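Local coordinates for protein dihydroorotase (Campylobacter jejuni subsp. jejuni, PDB 3PNU) that probably catalyses the reversible cyclization of carbamoyl aspartate to dihydroorotate in pyrimidine biosynthesis, as a zinc-dependent amidohydrolase of the TIM-barrel type, at residues 78-81 and 82-86; 139-142 and 143-147; 279-282 and 283-287. One frame throughout, in Å; residues are numbered along the deposited sequence.

Interaction 1: 78-81 and 82-86; sequences MRIL and KACKD
Met78, Arg79, Ile80 and Leu81 give their carbonyls to the next turn, Lys82 to Lys85, at the C-terminal end of helix 70-84. This helix is the crossover of a right-handed beta-alpha-beta unit of the TIM barrel, between strands 56-59 and 90-93.

The hydrogen bonds are those of an alpha-helix running out. Lys82 N donates to Met78 O at 3.0 Å and Ala83 N to Arg79 O at 3.1 Å, both nearly straight. At the next residue the pattern frays: Cys84 N bonds to Ile80 O at 3.1 Å, bent to 136°, and makes a weak second bond to Leu81 O. Leu81 O also accepts from Lys85 N at 3.2 Å, so this carbonyl takes one sound bond and one weak one. Lys85 is the first residue to leave helical angles, and its positive phi of 64° turns the chain out of the helix.

The polar and charged chains take the outer side. Lys82 and Lys85 are exposed, which suits their charged ends, and the first methylenes of Lys82 lie against the carbonyls of the preceding turn. Arg79 heads away from the next turn and ends in a salt bridge with Asp39, which ties the helix to the residue just before helix 40-51.

Apolar packing belongs to the inner face, where small or branched residues fit between neighbouring elements. Ile80 reaches Leu37, a probable substrate-binding residue, as well as Leu43 and strand 90-93. Ala83, with a single methyl, lets helix 40-51 come close at Leu43 and Ala47. Cys84 is small enough to stay buried by Ala51 and Phe89. Its sulfur sits opposite its own carbonyl carbon, beside the backbone N (chi1 -56°), which points it back at the turn before: Cys84 SG lies 3.9 Å from Ile80 CG2 and 3.0 Å from Ile80 O.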
loop_
_atom_site.group_PDB
_atom_site.type_symbol
_atom_site.label_atom_id
_atom_site.label_comp_id
_atom_site.label_asym_id
_atom_site.label_seq_id
_atom_site.Cartn_x
_atom_site.Cartn_y
_atom_site.Cartn_z
ATOM N N MET A 78 -21.301 -18.788 -24.409
ATOM C CA MET A 78 -20.873 -19.787 -25.377
ATOM C C MET A 78 -19.361 -19.902 -25.325
ATOM O O MET A 78 -18.824 -21.010 -25.223
ATOM C CB MET A 78 -21.334 -19.449 -26.809
ATOM C CG MET A 78 -22.864 -19.488 -27.036
ATOM S SD MET A 78 -23.690 -21.071 -26.625
ATOM C CE MET A 78 -25.413 -20.682 -27.038
ATOM N N ARG A 79 -18.674 -18.759 -25.369
ATOM C CA ARG A 79 -17.207 -18.762 -25.335
ATOM C C ARG A 79 -16.697 -19.464 -24.081
ATOM O O ARG A 79 -15.750 -20.240 -24.147
ATOM C CB ARG A 79 -16.621 -17.339 -25.452
ATOM C CG ARG A 79 -16.964 -16.613 -26.750
ATOM C CD ARG A 79 -16.073 -15.373 -26.993
ATOM N NE ARG A 79 -16.331 -14.260 -26.082
ATOM C CZ ARG A 79 -17.265 -13.333 -26.284
ATOM N NH1 ARG A 79 -18.050 -13.390 -27.349
ATOM N NH2 ARG A 79 -17.435 -12.351 -25.412
ATOM N N ILE A 80 -17.336 -19.205 -22.941
ATOM C CA ILE A 80 -16.928 -19.853 -21.690
ATOM C C ILE A 80 -17.111 -21.358 -21.808
ATOM O O ILE A 80 -16.199 -22.121 -21.501
ATOM C CB ILE A 80 -17.710 -19.344 -20.441
ATOM C CG1 ILE A 80 -17.523 -17.837 -20.257
ATOM C CG2 ILE A 80 -17.219 -20.068 -19.190
ATOM C CD1 ILE A 80 -18.385 -17.233 -19.206
ATOM N N LEU A 81 -18.288 -21.781 -22.257
ATOM C CA LEU A 81 -18.576 -23.219 -22.408
ATOM C C LEU A 81 -17.550 -23.952 -23.277
ATOM O O LEU A 81 -17.145 -25.067 -22.947
ATOM C CB LEU A 81 -19.992 -23.438 -22.931
ATOM C CG LEU A 81 -21.092 -23.082 -21.930
ATOM C CD1 LEU A 81 -22.459 -23.217 -22.601
ATOM C CD2 LEU A 81 -21.004 -23.951 -20.661
ATOM N N LYS A 82 -17.134 -23.334 -24.384
ATOM C CA LYS A 82 -16.100 -23.942 -25.229
ATOM C C LYS A 82 -14.789 -24.058 -24.484
ATOM O O LYS A 82 -14.157 -25.098 -24.496
ATOM C CB LYS A 82 -15.825 -23.126 -26.493
ATOM C CG LYS A 82 -16.772 -23.347 -27.679
ATOM C CD LYS A 82 -16.207 -22.666 -28.955
ATOM C CE LYS A 82 -14.799 -23.212 -29.351
ATOM N NZ LYS A 82 -14.169 -22.474 -30.498
ATOM N N ALA A 83 -14.390 -22.966 -23.842
ATOM C CA ALA A 83 -13.122 -22.891 -23.118
ATOM C C ALA A 83 -12.970 -23.933 -22.015
ATOM O O ALA A 83 -11.850 -24.317 -21.671
ATOM C CB ALA A 83 -12.944 -21.487 -22.547
ATOM N N CYS A 84 -14.096 -24.381 -21.467
ATOM C CA CYS A 84 -14.111 -25.381 -20.395
ATOM C C CYS A 84 -14.069 -26.786 -20.963
ATOM O O CYS A 84 -13.480 -27.692 -20.362
ATOM C CB CYS A 84 -15.378 -25.219 -19.575
ATOM S SG CYS A 84 -15.533 -23.577 -18.953
ATOM N N LYS A 85 -14.728 -26.953 -22.109
ATOM C CA LYS A 85 -14.755 -28.215 -22.841
ATOM C C LYS A 85 -15.468 -29.276 -21.993
ATOM O O LYS A 85 -16.606 -29.081 -21.553
ATOM C CB LYS A 85 -13.316 -28.658 -23.196
ATOM C CG LYS A 85 -12.520 -27.599 -23.950
ATOM C CD LYS A 85 -11.126 -28.062 -24.360
ATOM C CE LYS A 85 -10.408 -26.933 -25.109
ATOM N NZ LYS A 85 -9.100 -27.349 -25.678
ATOM N N ASP A 86 -14.774 -30.385 -21.756
ATOM C CA ASP A 86 -15.330 -31.587 -21.143
ATOM C C ASP A 86 -15.619 -31.528 -19.637
ATOM O O ASP A 86 -16.079 -32.517 -19.058
ATOM C CB ASP A 86 -14.360 -32.740 -21.421
ATOM C CG ASP A 86 -12.942 -32.427 -20.962
ATOM O OD1 ASP A 86 -12.783 -31.566 -20.065
ATOM O OD2 ASP A 86 -11.991 -33.041 -21.497
#

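Interaction 2: 139-142 and 143-147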
loop_
_atom_site.group_PDB
_atom_site.type_symbol
_atom_site.label_atom_id
_atom_site.label_comp_id
_atom_site.label_asym_id
_atom_site.label_seq_id
_atom_site.Cartn_x
_atom_site.Cartn_y
_atom_site.Cartn_z
ATOM N N LYS A 139 -34.604 3.484 -8.268
ATOM C CA LYS A 139 -35.824 2.779 -7.865
ATOM C C LYS A 139 -36.488 1.825 -8.865
ATOM O O LYS A 139 -36.724 0.658 -8.544
ATOM C CB LYS A 139 -36.866 3.751 -7.280
ATOM C CG LYS A 139 -38.163 3.059 -6.851
ATOM C CD LYS A 139 -39.019 3.904 -5.907
ATOM C CE LYS A 139 -38.415 3.969 -4.502
ATOM N NZ LYS A 139 -39.245 4.777 -3.553
ATOM N N PRO A 140 -36.791 2.297 -10.078
ATOM C CA PRO A 140 -37.472 1.369 -11.001
ATOM C C PRO A 140 -36.741 0.036 -11.181
ATOM O O PRO A 140 -37.353 -1.027 -11.096
ATOM C CB PRO A 140 -37.518 2.157 -12.319
ATOM C CG PRO A 140 -37.435 3.598 -11.899
ATOM C CD PRO A 140 -36.520 3.601 -10.705
ATOM N N THR A 141 -35.439 0.113 -11.424
ATOM C CA THR A 141 -34.618 -1.067 -11.629
ATOM C C THR A 141 -34.535 -1.982 -10.408
ATOM O O THR A 141 -34.750 -3.190 -10.525
ATOM C CB THR A 141 -33.219 -0.656 -11.989
ATOM O OG1 THR A 141 -33.278 0.270 -13.078
ATOM C CG2 THR A 141 -32.358 -1.887 -12.356
ATOM N N LEU A 142 -34.236 -1.424 -9.236
ATOM C CA LEU A 142 -34.103 -2.256 -8.035
ATOM C C LEU A 142 -35.423 -2.889 -7.594
ATOM O O LEU A 142 -35.427 -3.977 -6.982
ATOM C CB LEU A 142 -33.450 -1.476 -6.886
ATOM C CG LEU A 142 -32.028 -0.965 -7.166
ATOM C CD1 LEU A 142 -31.472 -0.291 -5.928
ATOM C CD2 LEU A 142 -31.120 -2.070 -7.609
ATOM N N GLU A 143 -36.538 -2.222 -7.896
ATOM C CA GLU A 143 -37.852 -2.770 -7.562
ATOM C C GLU A 143 -38.204 -3.930 -8.472
ATOM O O GLU A 143 -38.760 -4.913 -8.020
ATOM C CB GLU A 143 -38.941 -1.702 -7.586
ATOM C CG GLU A 143 -38.889 -0.792 -6.369
ATOM C CD GLU A 143 -40.065 0.186 -6.292
ATOM O OE1 GLU A 143 -40.758 0.401 -7.328
ATOM O OE2 GLU A 143 -40.289 0.746 -5.189
ATOM N N ALA A 144 -37.886 -3.809 -9.752
ATOM C CA ALA A 144 -38.127 -4.889 -10.699
ATOM C C ALA A 144 -37.254 -6.070 -10.271
ATOM O O ALA A 144 -37.727 -7.219 -10.219
ATOM C CB ALA A 144 -37.793 -4.463 -12.105
ATOM N N MET A 145 -35.988 -5.792 -9.934
ATOM C CA MET A 145 -35.073 -6.854 -9.502
ATOM C C MET A 145 -35.618 -7.545 -8.290
ATOM O O MET A 145 -35.515 -8.766 -8.155
ATOM C CB MET A 145 -33.681 -6.320 -9.202
ATOM C CG MET A 145 -32.902 -5.954 -10.444
ATOM S SD MET A 145 -31.228 -5.394 -10.110
ATOM C CE MET A 145 -30.481 -6.826 -9.324
ATOM N N SER A 146 -36.212 -6.752 -7.412
ATOM C CA SER A 146 -36.783 -7.258 -6.189
ATOM C C SER A 146 -37.965 -8.176 -6.546
ATOM O O SER A 146 -38.009 -9.336 -6.131
ATOM C CB SER A 146 -37.190 -6.078 -5.291
ATOM O OG SER A 146 -37.502 -6.498 -3.975
ATOM N N ASP A 147 -38.898 -7.661 -7.347
ATOM C CA ASP A 147 -40.086 -8.425 -7.764
ATOM C C ASP A 147 -39.694 -9.727 -8.474
ATOM O O ASP A 147 -40.254 -10.791 -8.169
ATOM C CB ASP A 147 -40.981 -7.575 -8.692
ATOM C CG ASP A 147 -41.581 -6.340 -7.981
ATOM O OD1 ASP A 147 -41.587 -6.310 -6.731
ATOM O OD2 ASP A 147 -42.051 -5.409 -8.680
#
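Between Lys139-Leu142 and Glu143-Ser146 the backbone makes four successive i to i+4 hydrogen bonds, Glu143 N to Lys139 O at 3.0 Å being the first and Ser146 N to Leu142 O at 2.9 Å the last and most bent, at 140°. Pro140 has no N-H to give, and the helix is kinked where the N atoms of Pro140 and Thr141 lack bonds to the turn before; Pro140 O still accepts from Ala144 N.

On the outer side Lys139 and Glu143 meet one turn apart, their side chains crossing at a slant. Lys139 CG stands anti to the backbone N (chi1 180°), which lays its methylenes against the Glu143 carboxylate: Lys139 CG is 3.5 Å from Glu143 CD, and Lys139 CD is 3.5 Å from Glu143 OE2. The chain then bends at its third torsion, and Lys139 NZ remains 4.5 Å from Glu143 OE2, too far for a salt bridge though the opposite charges should still attract. The same NZ forms a long, weak ion pair with Glu136.

This stretch ends helix 135-147, which covers strand 152-154 of the TIM barrel and lies beside helix 102-108. Thr141, Leu142, Ala144 and Met145 form its buried face. Leu142 and Met145 both press on Leu152, and the small methyl of Ala144 suits close approach to Glu102 and Leu105. Thr141 can be buried because its OG1 is bonded to Tyr100 O. Further round the helix, the side chain of Ser146 touches Arg182.

The long unbranched chain of Met145 reaches Ile115, Leu105 and Leu183. Met145 CG, beside the backbone N (chi1 -73°), passes 3.3 Å from Thr141 O, and Met145 SD comes within 4.2 Å of Leu142 CD2.

Interaction 3: 279-282 and 283-287; sequences VFSA and PVILP
Ser281 and Val284 close a beta-turn, near type I, that leads the chain into helix 285-296. Its hydrogen bond runs from Val284 N to Ser281 O, 3.0 Å long, with the donor standing above the carbonyl plane. Ala282 and Pro283 form the corner; the phi of Pro283 (-61°) lies in the helical range, and its N has no hydrogen to give.

A water carries the polar link onward. It donates to Ala282 O at 2.9 Å and accepts from Leu286 N at 3.0 Å, standing in for the direct i to i+4 bond of a regular helix.

The apolar contact is between Phe280 and Pro283, whose side chains cross at about a right angle. Phe280 CG lies opposite its backbone N (chi1 172°), which carries the ring across to the proline, Phe280 CE2 being 3.4 Å from Pro283 CD. Val284 CG2 and Ile285 CG1 make van der Waals contact with the Ser281 carbonyl, Ile285 CG1 at 3.2 Å from Ser281 O.

All of it is buried. Ser262 OG bonds to Ala282 N. Phe280 packs on Ile46 and Leu49 of helix 40-51, Val284 on strand 352-357, and Leu286 on strand 323-327.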
loop_
_atom_site.group_PDB
_atom_site.type_symbol
_atom_site.label_atom_id
_atom_site.label_comp_id
_atom_site.label_asym_id
_atom_site.label_seq_id
_atom_site.Cartn_x
_atom_site.Cartn_y
_atom_site.Cartn_z
ATOM N N VAL A 279 -5.644 -10.757 -7.504
ATOM C CA VAL A 279 -4.950 -11.967 -7.127
ATOM C C VAL A 279 -5.596 -13.060 -7.964
ATOM O O VAL A 279 -6.817 -13.124 -8.069
ATOM C CB VAL A 279 -5.132 -12.298 -5.659
ATOM C CG1 VAL A 279 -4.490 -13.628 -5.351
ATOM C CG2 VAL A 279 -4.549 -11.195 -4.792
ATOM N N PHE A 280 -4.782 -13.893 -8.596
ATOM C CA PHE A 280 -5.294 -15.005 -9.414
ATOM C C PHE A 280 -5.094 -16.240 -8.590
ATOM O O PHE A 280 -4.049 -16.879 -8.665
ATOM C CB PHE A 280 -4.555 -15.103 -10.752
ATOM C CG PHE A 280 -4.900 -16.332 -11.548
ATOM C CD1 PHE A 280 -6.134 -16.447 -12.170
ATOM C CD2 PHE A 280 -3.982 -17.363 -11.688
ATOM C CE1 PHE A 280 -6.453 -17.577 -12.908
ATOM C CE2 PHE A 280 -4.288 -18.493 -12.428
ATOM C CZ PHE A 280 -5.525 -18.603 -13.041
ATOM N N SER A 281 -6.113 -16.561 -7.796
ATOM C CA SER A 281 -6.072 -17.686 -6.857
ATOM C C SER A 281 -6.788 -18.981 -7.306
ATOM O O SER A 281 -6.738 -19.975 -6.597
ATOM C CB SER A 281 -6.706 -17.215 -5.543
ATOM O OG SER A 281 -8.025 -16.712 -5.773
ATOM N N ALA A 282 -7.440 -18.961 -8.466
ATOM C CA ALA A 282 -8.219 -20.125 -8.952
ATOM C C ALA A 282 -7.525 -21.466 -8.768
ATOM O O ALA A 282 -8.066 -22.364 -8.135
ATOM C CB ALA A 282 -8.621 -19.937 -10.406
ATOM N N PRO A 283 -6.313 -21.612 -9.314
ATOM C CA PRO A 283 -5.633 -22.904 -9.197
ATOM C C PRO A 283 -5.323 -23.417 -7.810
ATOM O O PRO A 283 -5.078 -24.586 -7.660
ATOM C CB PRO A 283 -4.301 -22.683 -9.929
ATOM C CG PRO A 283 -4.308 -21.253 -10.403
ATOM C CD PRO A 283 -5.691 -20.744 -10.326
ATOM N N VAL A 284 -5.346 -22.578 -6.796
ATOM C CA VAL A 284 -4.922 -23.033 -5.473
ATOM C C VAL A 284 -5.968 -22.950 -4.367
ATOM O O VAL A 284 -5.679 -23.291 -3.215
ATOM C CB VAL A 284 -3.658 -22.225 -5.057
ATOM C CG1 VAL A 284 -2.488 -22.514 -6.014
ATOM C CG2 VAL A 284 -3.950 -20.700 -5.047
ATOM N N ILE A 285 -7.193 -22.551 -4.722
ATOM C CA ILE A 285 -8.272 -22.335 -3.723
ATOM C C ILE A 285 -8.601 -23.510 -2.826
ATOM O O ILE A 285 -8.520 -23.413 -1.596
ATOM C CB ILE A 285 -9.600 -21.948 -4.401
ATOM C CG1 ILE A 285 -9.484 -20.597 -5.097
ATOM C CG2 ILE A 285 -10.720 -21.911 -3.359
ATOM C CD1 ILE A 285 -10.557 -20.338 -6.121
ATOM N N LEU A 286 -8.995 -24.623 -3.436
ATOM C CA LEU A 286 -9.411 -25.782 -2.656
ATOM C C LEU A 286 -8.364 -26.278 -1.690
ATOM O O LEU A 286 -8.649 -26.429 -0.493
ATOM C CB LEU A 286 -9.895 -26.916 -3.568
ATOM C CG LEU A 286 -11.189 -26.580 -4.309
ATOM C CD1 LEU A 286 -11.582 -27.752 -5.202
ATOM C CD2 LEU A 286 -12.290 -26.238 -3.303
ATOM N N PRO A 287 -7.152 -26.528 -2.183
ATOM C CA PRO A 287 -6.167 -27.036 -1.221
ATOM C C PRO A 287 -5.850 -26.016 -0.113
ATOM O O PRO A 287 -5.799 -26.385 1.080
ATOM C CB PRO A 287 -4.943 -27.372 -2.097
ATOM C CG PRO A 287 -5.206 -26.743 -3.449
ATOM C CD PRO A 287 -6.669 -26.542 -3.578
HETATM O O HOH W 1 -8.887 -24.545 -6.417
#

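The three contacts follow one another along the chain: 78-86 ends helix 70-84, 139-147 ends helix 135-147, and finally 279-287 is a turn running into helix 285-296. None touches another. Centre to centre, interactions 1 and 3 are about 20 Å apart, while interaction 2 lies about 32 Å from the first and about 35 Å from the third, across the chain's centre from the latter. Interactions 1 and 3 share helix 40-51 as a neighbour, whereas interaction 2 packs on helix 102-108 and strand 152-154. Interactions 1 and 2 thus belong to the outer helical layer of the TIM barrel, and interaction 3 links the region of the zinc ligand Asp261 to a helix bordering the separate antiparallel sheet.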